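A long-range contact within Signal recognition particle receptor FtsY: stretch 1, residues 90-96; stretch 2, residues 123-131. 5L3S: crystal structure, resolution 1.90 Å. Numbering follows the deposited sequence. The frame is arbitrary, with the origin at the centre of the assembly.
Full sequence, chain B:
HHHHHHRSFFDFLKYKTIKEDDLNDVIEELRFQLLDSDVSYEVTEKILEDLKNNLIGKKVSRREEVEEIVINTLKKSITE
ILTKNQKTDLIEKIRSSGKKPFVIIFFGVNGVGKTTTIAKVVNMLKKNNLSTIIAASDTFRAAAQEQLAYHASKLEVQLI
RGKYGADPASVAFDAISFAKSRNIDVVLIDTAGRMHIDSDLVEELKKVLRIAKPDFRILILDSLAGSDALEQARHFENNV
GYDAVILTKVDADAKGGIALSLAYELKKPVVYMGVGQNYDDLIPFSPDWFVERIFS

Stretch 1 90-96: LIEKIRS
Stretch 2 (123-131) NMLKKNNLS

The polar part of this contact gathers on one residue, Asn 128, the first to leave helical phi/psi (-96/13) after the helix of stretch 2. Its carbonyl, facing no further helical turn, is met by Arg 95 twice: NH2 of Arg 95 gives a weak hydrogen bond to O of Asn 128 at 3.4 Å (163°), and one water accepts from NE of Arg 95 at 2.9 Å while donating to O of Asn 128 at 2.8 Å. The carbonyl lies at the guanidinium edge, near its plane, where the N-H groups point. Arg 95 starts sideways and reaches across extended, chi1 -75°, chi2 161°, chi3 174°, chi4 178°.

Build stretch 1 as helix from Leu 90 through Arg 95, with Ile 91 N-terminal to Ile 94 and Arg 95 by three and four residues, so that all three can serve one side. Stretch 2 is helix through Lys 127, then Asn 129 in the left-handed region at 60/35, and Leu 130 extended at -108/128. N of Leu 130 returns to O of Leu 125 at 2.9 Å, closing the helix end. Set CA of Ile 91 7.7 Å from CA of Leu 125, and CA of Arg 95 8.5 Å from CA of Leu 130; both chains thus advance in the same sense.

The greasy layer uses m,t rotamers for Ile 91, Ile 94, Leu 125 and Leu 130. CD1 of Leu 130 sits 4.2 Å from CG2 of Ile 91 and 4.2 Å from CG2 of Ile 94, bridging one helical turn. CD1 of Ile 94 meets CD2 of Leu 125 at 3.9 Å; CD1 of Ile 91 meets SD of Met 124 (t,t,p) at 4.0 Å.

CD1 of Ile 91 lies 3.2 Å from ND2 of Asn 128, a tight contact and not a hydrogen bond. ND2 of Asn 128 (chi1 -79°, chi2 -88°) donates to O of Met 124 at 2.9 Å, 166°, which holds the amide against the helix end beside Ile 91.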

# COMPACT_ATOMS: atom_id res chain seq x y z
N LEU B 90 -9.32 -15.00 17.95
CA LEU B 90 -8.87 -16.09 17.08
C LEU B 90 -8.24 -17.25 17.85
O LEU B 90 -8.44 -18.41 17.51
CB LEU B 90 -7.88 -15.58 16.03
CG LEU B 90 -7.30 -16.65 15.10
CD1 LEU B 90 -8.42 -17.36 14.34
CD2 LEU B 90 -6.30 -16.05 14.14
N ILE B 91 -7.47 -16.92 18.88
CA ILE B 91 -6.84 -17.97 19.67
C ILE B 91 -7.90 -18.78 20.41
O ILE B 91 -7.81 -20.01 20.47
CB ILE B 91 -5.79 -17.38 20.63
CG1 ILE B 91 -4.61 -16.82 19.83
CG2 ILE B 91 -5.30 -18.44 21.61
CD1 ILE B 91 -3.88 -15.71 20.53
N GLU B 92 -8.91 -18.10 20.93
CA GLU B 92 -10.01 -18.80 21.61
C GLU B 92 -10.76 -19.67 20.60
O GLU B 92 -11.15 -20.79 20.93
CB GLU B 92 -10.95 -17.81 22.32
CG GLU B 92 -12.20 -18.47 22.91
CD GLU B 92 -13.20 -17.46 23.44
OE1 GLU B 92 -12.81 -16.30 23.69
OE2 GLU B 92 -14.39 -17.83 23.59
N LYS B 93 -10.93 -19.16 19.38
CA LYS B 93 -11.54 -19.91 18.28
C LYS B 93 -10.79 -21.22 18.02
O LYS B 93 -11.39 -22.28 17.93
CB LYS B 93 -11.51 -19.11 16.98
CG LYS B 93 -12.69 -18.18 16.72
CD LYS B 93 -12.55 -17.57 15.31
CE LYS B 93 -13.51 -16.41 15.07
NZ LYS B 93 -14.90 -16.88 14.82
N ILE B 94 -9.47 -21.11 17.88
CA ILE B 94 -8.63 -22.29 17.64
C ILE B 94 -8.70 -23.27 18.82
O ILE B 94 -8.97 -24.45 18.63
CB ILE B 94 -7.17 -21.91 17.38
CG1 ILE B 94 -7.07 -21.00 16.14
CG2 ILE B 94 -6.32 -23.17 17.20
CD1 ILE B 94 -5.70 -20.45 15.90
N ARG B 95 -8.47 -22.77 20.04
CA ARG B 95 -8.56 -23.63 21.23
C ARG B 95 -9.92 -24.31 21.40
O ARG B 95 -10.00 -25.44 21.89
CB ARG B 95 -8.23 -22.84 22.50
CG ARG B 95 -6.74 -22.53 22.71
CD ARG B 95 -6.58 -21.38 23.69
NE ARG B 95 -5.19 -21.11 24.06
CZ ARG B 95 -4.82 -20.12 24.88
NH1 ARG B 95 -5.73 -19.31 25.40
NH2 ARG B 95 -3.54 -19.95 25.17
N SER B 96 -10.99 -23.63 21.01
CA SER B 96 -12.33 -24.20 21.18
C SER B 96 -12.66 -25.16 20.05
O SER B 96 -13.61 -25.94 20.15
CB SER B 96 -13.39 -23.10 21.26
OG SER B 96 -13.22 -22.34 22.44
N ASN B 123 4.59 -16.59 15.57
CA ASN B 123 5.13 -16.14 16.85
C ASN B 123 4.06 -16.00 17.93
O ASN B 123 4.26 -16.40 19.08
CB ASN B 123 5.88 -14.82 16.71
CG ASN B 123 6.56 -14.41 17.98
OD1 ASN B 123 7.52 -15.03 18.41
ND2 ASN B 123 6.05 -13.36 18.62
N MET B 124 2.90 -15.47 17.56
CA MET B 124 1.83 -15.28 18.53
C MET B 124 1.31 -16.65 18.96
O MET B 124 1.09 -16.89 20.15
CB MET B 124 0.70 -14.42 17.95
CG MET B 124 -0.50 -14.27 18.88
SD MET B 124 -1.81 -13.34 18.06
CE MET B 124 -2.02 -14.29 16.55
N LEU B 125 1.15 -17.57 18.01
CA LEU B 125 0.66 -18.92 18.31
C LEU B 125 1.61 -19.70 19.23
O LEU B 125 1.17 -20.39 20.16
CB LEU B 125 0.37 -19.70 17.01
CG LEU B 125 -0.77 -19.16 16.14
CD1 LEU B 125 -0.81 -19.83 14.75
CD2 LEU B 125 -2.11 -19.31 16.83
N LYS B 126 2.91 -19.57 18.97
CA LYS B 126 3.92 -20.19 19.82
C LYS B 126 3.82 -19.71 21.26
O LYS B 126 3.93 -20.51 22.20
CB LYS B 126 5.34 -19.94 19.31
CG LYS B 126 5.73 -20.73 18.09
CD LYS B 126 7.22 -21.05 18.12
CE LYS B 126 8.07 -19.79 18.07
NZ LYS B 126 9.50 -20.09 18.39
N LYS B 127 3.61 -18.40 21.44
CA LYS B 127 3.45 -17.82 22.78
C LYS B 127 2.18 -18.32 23.47
O LYS B 127 2.06 -18.29 24.70
CB LYS B 127 3.40 -16.29 22.71
CG LYS B 127 4.57 -15.65 21.97
CD LYS B 127 5.80 -15.50 22.85
CE LYS B 127 6.99 -15.02 22.03
NZ LYS B 127 8.19 -14.79 22.88
N ASN B 128 1.21 -18.75 22.67
CA ASN B 128 -0.04 -19.29 23.21
C ASN B 128 -0.02 -20.81 23.29
O ASN B 128 -1.05 -21.45 23.47
CB ASN B 128 -1.23 -18.81 22.38
CG ASN B 128 -1.64 -17.39 22.72
OD1 ASN B 128 -2.44 -17.16 23.63
ND2 ASN B 128 -1.07 -16.43 21.99
N ASN B 129 1.18 -21.38 23.13
CA ASN B 129 1.39 -22.83 23.20
C ASN B 129 0.63 -23.66 22.17
O ASN B 129 0.20 -24.78 22.46
CB ASN B 129 1.12 -23.34 24.62
CG ASN B 129 2.02 -22.68 25.65
OD1 ASN B 129 3.24 -22.83 25.62
ND2 ASN B 129 1.41 -21.92 26.56
N LEU B 130 0.47 -23.12 20.97
CA LEU B 130 -0.15 -23.86 19.87
C LEU B 130 0.90 -24.26 18.83
O LEU B 130 1.65 -23.41 18.36
CB LEU B 130 -1.24 -23.00 19.22
CG LEU B 130 -2.42 -22.74 20.15
CD1 LEU B 130 -3.32 -21.63 19.63
CD2 LEU B 130 -3.21 -24.01 20.34
N SER B 131 0.95 -25.54 18.46
CA SER B 131 1.91 -25.98 17.44
C SER B 131 1.46 -25.55 16.04
O SER B 131 0.26 -25.41 15.76
CB SER B 131 2.16 -27.50 17.52
OG SER B 131 0.97 -28.25 17.35
O HOH W 1 -3.18 -23.16 24.03